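Local structure of lipolytic enzyme, G-D-S-L family (Bacteroides thetaiotaomicron, 7BR2) at residues 131-143 and 175-189. The protein is a gut microbial serine esterase of the SGNH (GDSL) hydrolase family that metabolizes the drug diltiazem. Sequence-based numbering, arbitrary orientation.
Sequences RIVMTGTSPYDET and WEFTDWNAPMVAINQ
Strands 131-136 and 176-179 run parallel, their axes 4.5 Å apart, as the last two strands of the five-stranded parallel sheet of this SGNH-hydrolase fold; helix 155-173 makes the right-handed beta-alpha-beta crossover between them. Met134 is gripped through both its N and its O, donating to Glu176 O and accepting from Thr178 N (both 3.0 Å); Gly136 N to Thr178 O continues the ladder, and Trp180 N to Gly136 O carries it one bond beyond strand 176-179. Gly136 suits its place because a CB would collide with Asp179 OD1. That carboxylate is turned to the following helix, where Asn181 N and Ala182 N meet its two oxygens from above its plane. Ile132 CB sits over one face of the Trp175 indole, a CH-pi contact 3.6 Å from the centroid of the five-membered ring, while Met134, bent at chi2 (-69°), brings CE to Trp175 CE3. With an alanine at this position, Ile132 would probably lose the ring face it rests on and Met134 CE its neighbour, leaving a gap beside the two. On the other face, Arg131 NH1 and Glu176 OE2 form a salt bridge, modelled improbably short, so its exact geometry is doubtful. Beyond the strands, the compact ring of Pro139 fits against helix 181-194, its CD 3.6 Å from Met184 CB and its CB 3.6 Å from Val185 CG2.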
ATOM      1  N   ARG A 131      16.682  -8.144  -5.388  1.00 33.47           N
ATOM      2  CA  ARG A 131      15.802  -7.973  -6.530  1.00 31.82           C
ATOM      3  C   ARG A 131      15.393  -6.506  -6.670  1.00 35.00           C
ATOM      4  O   ARG A 131      14.842  -5.913  -5.731  1.00 35.03           O
ATOM      5  CB  ARG A 131      14.577  -8.869  -6.369  1.00 32.11           C
ATOM      6  CG  ARG A 131      13.588  -8.786  -7.520  1.00 32.32           C
ATOM      7  CD  ARG A 131      12.772 -10.067  -7.653  1.00 32.09           C
ATOM      8  NE  ARG A 131      11.953 -10.420  -6.495  1.00 32.54           N
ATOM      9  CZ  ARG A 131      10.657 -10.134  -6.375  1.00 34.92           C
ATOM     10  NH1 ARG A 131      10.027  -9.464  -7.336  1.00 34.75           N
ATOM     11  NH2 ARG A 131       9.987 -10.518  -5.292  1.00 30.88           N
ATOM     12  N   ILE A 132      15.638  -5.926  -7.848  1.00 31.41           N
ATOM     13  CA  ILE A 132      15.344  -4.523  -8.124  1.00 29.19           C
ATOM     14  C   ILE A 132      14.026  -4.430  -8.887  1.00 35.15           C
ATOM     15  O   ILE A 132      13.821  -5.140  -9.879  1.00 38.04           O
ATOM     16  CB  ILE A 132      16.488  -3.857  -8.913  1.00 37.37           C
ATOM     17  CG1 ILE A 132      17.828  -4.039  -8.198  1.00 37.98           C
ATOM     18  CG2 ILE A 132      16.233  -2.373  -9.083  1.00 35.10           C
ATOM     19  CD1 ILE A 132      17.881  -3.363  -6.836  1.00 32.30           C
ATOM     20  N   VAL A 133      13.122  -3.565  -8.424  1.00 36.68           N
ATOM     21  CA  VAL A 133      11.822  -3.370  -9.064  1.00 32.74           C
ATOM     22  C   VAL A 133      11.623  -1.882  -9.345  1.00 42.21           C
ATOM     23  O   VAL A 133      11.369  -1.093  -8.419  1.00 36.47           O
ATOM     24  CB  VAL A 133      10.674  -3.917  -8.207  1.00 34.02           C
ATOM     25  CG1 VAL A 133       9.342  -3.700  -8.898  1.00 33.70           C
ATOM     26  CG2 VAL A 133      10.900  -5.406  -7.901  1.00 31.28           C
ATOM     27  N   MET A 134      11.701  -1.496 -10.621  1.00 39.12           N
ATOM     28  CA  MET A 134      11.355  -0.131 -10.996  1.00 37.37           C
ATOM     29  C   MET A 134       9.845   0.026 -10.928  1.00 37.87           C
ATOM     30  O   MET A 134       9.113  -0.778 -11.508  1.00 41.81           O
ATOM     31  CB  MET A 134      11.861   0.176 -12.406  1.00 41.12           C
ATOM     32  CG  MET A 134      13.374   0.177 -12.550  1.00 38.01           C
ATOM     33  SD  MET A 134      14.159   1.548 -11.702  1.00 44.95           S
ATOM     34  CE  MET A 134      15.262   0.696 -10.573  1.00 41.30           C
ATOM     35  N   THR A 135       9.367   1.022 -10.182  1.00 39.55           N
ATOM     36  CA  THR A 135       7.930   1.256 -10.036  1.00 38.69           C
ATOM     37  C   THR A 135       7.658   2.696 -10.445  1.00 42.01           C
ATOM     38  O   THR A 135       8.029   3.632  -9.727  1.00 38.60           O
ATOM     39  CB  THR A 135       7.425   0.992  -8.613  1.00 34.04           C
ATOM     40  OG1 THR A 135       7.869   2.043  -7.744  1.00 52.81           O
ATOM     41  CG2 THR A 135       7.952  -0.297  -8.099  1.00 33.34           C
ATOM     42  N   GLY A 136       6.998   2.871 -11.591  1.00 38.95           N
ATOM     43  CA  GLY A 136       6.729   4.196 -12.113  1.00 35.10           C
ATOM     44  C   GLY A 136       5.813   4.955 -11.187  1.00 33.27           C
ATOM     45  O   GLY A 136       4.771   4.428 -10.794  1.00 39.45           O
ATOM     46  N   THR A 137       6.215   6.161 -10.783  1.00 32.33           N
ATOM     47  CA  THR A 137       5.455   6.903  -9.782  1.00 32.83           C
ATOM     48  C   THR A 137       4.009   7.146 -10.218  1.00 41.69           C
ATOM     49  O   THR A 137       3.687   7.215 -11.411  1.00 34.39           O
ATOM     50  CB  THR A 137       6.106   8.252  -9.492  1.00 33.58           C
ATOM     51  OG1 THR A 137       5.250   9.009  -8.631  1.00 26.73           O
ATOM     52  CG2 THR A 137       6.327   9.039 -10.776  1.00 34.79           C
ATOM     53  N   SER A 138       3.135   7.279  -9.218  1.00 36.52           N
ATOM     54  CA  SER A 138       1.796   7.787  -9.430  1.00 37.23           C
ATOM     55  C   SER A 138       1.863   9.159 -10.113  1.00 39.65           C
ATOM     56  O   SER A 138       2.866   9.865 -10.012  1.00 41.98           O
ATOM     57  CB  SER A 138       1.056   7.866  -8.089  1.00 35.71           C
ATOM     58  OG  SER A 138       1.809   8.570  -7.119  1.00 36.57           O
ATOM     59  N   PRO A 139       0.801   9.570 -10.803  1.00 46.01           N
ATOM     60  CA  PRO A 139       0.907  10.724 -11.700  1.00 43.91           C
ATOM     61  C   PRO A 139       0.557  12.054 -11.045  1.00 41.75           C
ATOM     62  O   PRO A 139      -0.071  12.119  -9.988  1.00 39.84           O
ATOM     63  CB  PRO A 139      -0.117  10.384 -12.791  1.00 48.79           C
ATOM     64  CG  PRO A 139      -1.223   9.694 -12.014  1.00 43.59           C
ATOM     65  CD  PRO A 139      -0.534   8.936 -10.889  1.00 37.93           C
ATOM     66  N   TYR A 140       0.989  13.127 -11.706  1.00 38.43           N
ATOM     67  CA  TYR A 140       0.446  14.455 -11.443  1.00 42.62           C
ATOM     68  C   TYR A 140      -0.850  14.610 -12.236  1.00 47.13           C
ATOM     69  O   TYR A 140      -0.843  14.518 -13.470  1.00 52.57           O
ATOM     70  CB  TYR A 140       1.448  15.540 -11.827  1.00 40.33           C
ATOM     71  CG  TYR A 140       0.930  16.945 -11.609  1.00 44.61           C
ATOM     72  CD1 TYR A 140       0.927  17.520 -10.345  1.00 43.19           C
ATOM     73  CD2 TYR A 140       0.421  17.689 -12.665  1.00 44.97           C
ATOM     74  CE1 TYR A 140       0.442  18.804 -10.141  1.00 40.35           C
ATOM     75  CE2 TYR A 140      -0.067  18.982 -12.468  1.00 46.85           C
ATOM     76  CZ  TYR A 140      -0.055  19.530 -11.207  1.00 42.03           C
ATOM     77  OH  TYR A 140      -0.537  20.812 -11.013  1.00 45.95           O
ATOM     78  N   ASP A 141      -1.965  14.817 -11.539  1.00 48.26           N
ATOM     79  CA  ASP A 141      -3.274  14.823 -12.193  1.00 48.79           C
ATOM     80  C   ASP A 141      -3.527  16.187 -12.829  1.00 45.61           C
ATOM     81  O   ASP A 141      -3.940  17.132 -12.157  1.00 43.97           O
ATOM     82  CB  ASP A 141      -4.373  14.497 -11.197  1.00 45.45           C
ATOM     83  CG  ASP A 141      -5.705  14.266 -11.870  1.00 52.32           C
ATOM     84  OD1 ASP A 141      -5.808  14.487 -13.102  1.00 44.22           O
ATOM     85  OD2 ASP A 141      -6.657  13.899 -11.156  1.00 52.86           O
ATOM     86  N   GLU A 142      -3.352  16.266 -14.147  1.00 51.88           N
ATOM     87  CA  GLU A 142      -3.514  17.508 -14.894  1.00 52.57           C
ATOM     88  C   GLU A 142      -4.954  17.801 -15.302  1.00 54.98           C
ATOM     89  O   GLU A 142      -5.272  18.954 -15.605  1.00 55.32           O
ATOM     90  CB  GLU A 142      -2.661  17.434 -16.165  1.00 45.07           C
ATOM     91  CG  GLU A 142      -1.170  17.342 -15.938  1.00 50.79           C
ATOM     92  CD  GLU A 142      -0.397  17.107 -17.234  1.00 56.59           C
ATOM     93  OE1 GLU A 142      -1.036  16.964 -18.301  1.00 65.01           O
ATOM     94  OE2 GLU A 142       0.847  17.179 -17.206  1.00 50.66           O
ATOM     95  N   THR A 143      -5.840  16.802 -15.264  1.00 54.05           N
ATOM     96  CA  THR A 143      -7.171  16.926 -15.840  1.00 54.50           C
ATOM     97  C   THR A 143      -8.273  17.159 -14.809  1.00 53.10           C
ATOM     98  O   THR A 143      -9.352  17.637 -15.176  1.00 56.25           O
ATOM     99  CB  THR A 143      -7.481  15.679 -16.686  1.00 51.90           C
ATOM    100  OG1 THR A 143      -7.519  14.507 -15.859  1.00 49.66           O
ATOM    101  CG2 THR A 143      -6.402  15.485 -17.735  1.00 47.31           C
ATOM    102  N   TRP A 175      15.817  -6.249 -14.566  1.00 42.63           N
ATOM    103  CA  TRP A 175      14.982  -5.879 -13.438  1.00 38.14           C
ATOM    104  C   TRP A 175      13.515  -5.929 -13.841  1.00 40.76           C
ATOM    105  O   TRP A 175      13.174  -5.791 -15.015  1.00 46.50           O
ATOM    106  CB  TRP A 175      15.339  -4.476 -12.958  1.00 41.08           C
ATOM    107  CG  TRP A 175      16.754  -4.345 -12.566  1.00 36.75           C
ATOM    108  CD1 TRP A 175      17.579  -5.351 -12.165  1.00 35.23           C
ATOM    109  CD2 TRP A 175      17.513  -3.135 -12.476  1.00 33.72           C
ATOM    110  NE1 TRP A 175      18.816  -4.849 -11.859  1.00 37.01           N
ATOM    111  CE2 TRP A 175      18.803  -3.489 -12.033  1.00 36.14           C
ATOM    112  CE3 TRP A 175      17.230  -1.790 -12.729  1.00 37.26           C
ATOM    113  CZ2 TRP A 175      19.816  -2.542 -11.842  1.00 36.05           C
ATOM    114  CZ3 TRP A 175      18.237  -0.849 -12.540  1.00 38.71           C
ATOM    115  CH2 TRP A 175      19.511  -1.231 -12.098  1.00 33.93           C
ATOM    116  N   GLU A 176      12.646  -6.093 -12.846  1.00 39.17           N
ATOM    117  CA  GLU A 176      11.214  -6.059 -13.094  1.00 41.39           C
ATOM    118  C   GLU A 176      10.724  -4.615 -13.153  1.00 40.79           C
ATOM    119  O   GLU A 176      11.379  -3.692 -12.668  1.00 44.24           O
ATOM    120  CB  GLU A 176      10.456  -6.849 -12.020  1.00 39.04           C
ATOM    121  CG  GLU A 176      11.003  -8.270 -11.834  1.00 41.00           C
ATOM    122  CD  GLU A 176      10.462  -8.984 -10.602  1.00 42.56           C
ATOM    123  OE1 GLU A 176       9.936 -10.106 -10.759  1.00 44.67           O
ATOM    124  OE2 GLU A 176      10.584  -8.442  -9.482  1.00 41.32           O
ATOM    125  N   PHE A 177       9.561  -4.421 -13.775  1.00 47.70           N
ATOM    126  CA  PHE A 177       9.010  -3.085 -13.943  1.00 37.73           C
ATOM    127  C   PHE A 177       7.502  -3.137 -13.759  1.00 41.85           C
ATOM    128  O   PHE A 177       6.835  -4.041 -14.273  1.00 47.32           O
ATOM    129  CB  PHE A 177       9.340  -2.503 -15.333  1.00 40.18           C
ATOM    130  CG  PHE A 177       8.671  -1.175 -15.612  1.00 47.29           C
ATOM    131  CD1 PHE A 177       7.379  -1.109 -16.143  1.00 44.47           C
ATOM    132  CD2 PHE A 177       9.331   0.019 -15.329  1.00 45.30           C
ATOM    133  CE1 PHE A 177       6.759   0.116 -16.379  1.00 38.15           C
ATOM    134  CE2 PHE A 177       8.720   1.255 -15.571  1.00 42.30           C
ATOM    135  CZ  PHE A 177       7.431   1.300 -16.098  1.00 43.36           C
ATOM    136  N   THR A 178       6.969  -2.139 -13.055  1.00 43.23           N
ATOM    137  CA  THR A 178       5.537  -1.898 -12.990  1.00 36.86           C
ATOM    138  C   THR A 178       5.317  -0.393 -12.943  1.00 37.64           C
ATOM    139  O   THR A 178       6.207   0.368 -12.560  1.00 39.89           O
ATOM    140  CB  THR A 178       4.898  -2.580 -11.784  1.00 34.08           C
ATOM    141  OG1 THR A 178       3.480  -2.409 -11.846  1.00 45.78           O
ATOM    142  CG2 THR A 178       5.419  -1.973 -10.491  1.00 39.98           C
ATOM    143  N   ASP A 179       4.129   0.044 -13.349  1.00 40.98           N
ATOM    144  CA  ASP A 179       3.854   1.466 -13.506  1.00 36.53           C
ATOM    145  C   ASP A 179       2.545   1.822 -12.825  1.00 39.34           C
ATOM    146  O   ASP A 179       1.537   1.133 -13.017  1.00 40.02           O
ATOM    147  CB  ASP A 179       3.811   1.857 -14.984  1.00 37.62           C
ATOM    148  CG  ASP A 179       3.565   3.343 -15.189  1.00 45.90           C
ATOM    149  OD1 ASP A 179       3.975   4.152 -14.317  1.00 45.80           O
ATOM    150  OD2 ASP A 179       2.956   3.701 -16.222  1.00 42.38           O
ATOM    151  N   TRP A 180       2.572   2.865 -11.994  1.00 36.95           N
ATOM    152  CA  TRP A 180       1.338   3.422 -11.453  1.00 39.16           C
ATOM    153  C   TRP A 180       0.769   4.537 -12.317  1.00 37.05           C
ATOM    154  O   TRP A 180      -0.414   4.851 -12.200  1.00 36.14           O
ATOM    155  CB  TRP A 180       1.557   3.979 -10.035  1.00 39.03           C
ATOM    156  CG  TRP A 180       1.678   2.981  -8.894  1.00 40.95           C
ATOM    157  CD1 TRP A 180       0.811   1.965  -8.579  1.00 41.13           C
ATOM    158  CD2 TRP A 180       2.701   2.957  -7.891  1.00 37.32           C
ATOM    159  NE1 TRP A 180       1.252   1.298  -7.460  1.00 41.36           N
ATOM    160  CE2 TRP A 180       2.408   1.889  -7.017  1.00 35.53           C
ATOM    161  CE3 TRP A 180       3.845   3.731  -7.654  1.00 34.52           C
ATOM    162  CZ2 TRP A 180       3.215   1.578  -5.921  1.00 33.66           C
ATOM    163  CZ3 TRP A 180       4.652   3.412  -6.564  1.00 34.23           C
ATOM    164  CH2 TRP A 180       4.331   2.346  -5.715  1.00 33.00           C
ATOM    165  N   ASN A 181       1.596   5.154 -13.157  1.00 41.84           N
ATOM    166  CA  ASN A 181       1.218   6.409 -13.799  1.00 43.87           C
ATOM    167  C   ASN A 181       0.085   6.197 -14.803  1.00 41.03           C
ATOM    168  O   ASN A 181      -0.979   6.816 -14.697  1.00 40.15           O
ATOM    169  CB  ASN A 181       2.451   7.021 -14.471  1.00 40.46           C
ATOM    170  CG  ASN A 181       2.308   8.506 -14.696  1.00 48.50           C
ATOM    171  OD1 ASN A 181       1.491   8.946 -15.500  1.00 52.43           O
ATOM    172  ND2 ASN A 181       3.103   9.293 -13.974  1.00 42.59           N
ATOM    173  N   ALA A 182       0.293   5.301 -15.773  1.00 42.11           N
ATOM    174  CA  ALA A 182      -0.735   5.050 -16.783  1.00 46.48           C
ATOM    175  C   ALA A 182      -2.042   4.556 -16.181  1.00 40.27           C
ATOM    176  O   ALA A 182      -3.087   5.173 -16.454  1.00 45.72           O
ATOM    177  CB  ALA A 182      -0.205   4.069 -17.837  1.00 42.68           C
ATOM    178  N   PRO A 183      -2.077   3.495 -15.369  1.00 42.47           N
ATOM    179  CA  PRO A 183      -3.382   3.048 -14.853  1.00 42.82           C
ATOM    180  C   PRO A 183      -4.075   4.090 -13.998  1.00 44.32           C
ATOM    181  O   PRO A 183      -5.310   4.203 -14.029  1.00 56.24           O
ATOM    182  CB  PRO A 183      -3.040   1.789 -14.040  1.00 43.65           C
ATOM    183  CG  PRO A 183      -1.638   1.437 -14.396  1.00 41.75           C
ATOM    184  CD  PRO A 183      -0.967   2.666 -14.862  1.00 37.15           C
ATOM    185  N   MET A 184      -3.319   4.881 -13.251  1.00 39.61           N
ATOM    186  CA  MET A 184      -3.960   5.866 -12.396  1.00 43.49           C
ATOM    187  C   MET A 184      -4.479   7.040 -13.211  1.00 42.37           C
ATOM    188  O   MET A 184      -5.524   7.605 -12.887  1.00 41.85           O
ATOM    189  CB  MET A 184      -2.992   6.324 -11.309  1.00 38.74           C
ATOM    190  CG  MET A 184      -2.819   5.302 -10.196  1.00 45.30           C
ATOM    191  SD  MET A 184      -1.631   5.846  -8.955  1.00 38.38           S
ATOM    192  CE  MET A 184      -2.692   6.923  -7.976  1.00 27.06           C
ATOM    193  N   VAL A 185      -3.758   7.434 -14.265  1.00 44.82           N
ATOM    194  CA  VAL A 185      -4.299   8.431 -15.188  1.00 46.82           C
ATOM    195  C   VAL A 185      -5.600   7.924 -15.791  1.00 47.05           C
ATOM    196  O   VAL A 185      -6.590   8.660 -15.873  1.00 47.57           O
ATOM    197  CB  VAL A 185      -3.267   8.767 -16.280  1.00 47.29           C
ATOM    198  CG1 VAL A 185      -3.909   9.626 -17.353  1.00 51.57           C
ATOM    199  CG2 VAL A 185      -2.089   9.502 -15.688  1.00 49.53           C
ATOM    200  N   ALA A 186      -5.629   6.644 -16.175  1.00 42.15           N
ATOM    201  CA  ALA A 186      -6.830   6.072 -16.778  1.00 44.05           C
ATOM    202  C   ALA A 186      -8.003   6.116 -15.807  1.00 50.38           C
ATOM    203  O   ALA A 186      -9.121   6.518 -16.174  1.00 52.56           O
ATOM    204  CB  ALA A 186      -6.553   4.639 -17.233  1.00 34.66           C
ATOM    205  N   ILE A 187      -7.767   5.711 -14.556  1.00 45.11           N
ATOM    206  CA  ILE A 187      -8.830   5.767 -13.554  1.00 46.14           C
ATOM    207  C   ILE A 187      -9.268   7.207 -13.331  1.00 44.21           C
ATOM    208  O   ILE A 187     -10.455   7.489 -13.113  1.00 50.71           O
ATOM    209  CB  ILE A 187      -8.369   5.116 -12.238  1.00 49.74           C
ATOM    210  CG1 ILE A 187      -8.121   3.627 -12.430  1.00 44.12           C
ATOM    211  CG2 ILE A 187      -9.401   5.355 -11.132  1.00 43.71           C
ATOM    212  CD1 ILE A 187      -7.093   3.062 -11.462  1.00 49.12           C
ATOM    213  N   ASN A 188      -8.309   8.134 -13.330  1.00 43.53           N
ATOM    214  CA  ASN A 188      -8.642   9.544 -13.184  1.00 48.79           C
ATOM    215  C   ASN A 188      -9.589   9.992 -14.292  1.00 51.45           C
ATOM    216  O   ASN A 188     -10.588  10.663 -14.025  1.00 49.76           O
ATOM    217  CB  ASN A 188      -7.368  10.393 -13.160  1.00 43.34           C
ATOM    218  CG  ASN A 188      -6.718  10.436 -11.778  1.00 44.77           C
ATOM    219  OD1 ASN A 188      -7.348  10.123 -10.769  1.00 49.61           O
ATOM    220  ND2 ASN A 188      -5.451  10.823 -11.734  1.00 37.18           N
ATOM    221  N   GLN A 189      -9.290   9.619 -15.542  1.00 49.43           N
ATOM    222  CA  GLN A 189     -10.168   9.978 -16.658  1.00 55.70           C
ATOM    223  C   GLN A 189     -11.563   9.417 -16.427  1.00 60.51           C
ATOM    224  O   GLN A 189     -12.584  10.128 -16.520  1.00 59.88           O
ATOM    225  CB  GLN A 189      -9.625   9.399 -17.971  1.00 53.11           C
ATOM    226  CG  GLN A 189      -8.171   9.676 -18.359  1.00 60.15           C
ATOM    227  CD  GLN A 189      -7.842  11.137 -18.647  1.00 72.85           C
ATOM    228  OE1 GLN A 189      -8.202  12.048 -17.891  1.00 70.38           O
ATOM    229  NE2 GLN A 189      -7.132  11.363 -19.756  1.00 74.24           N
TER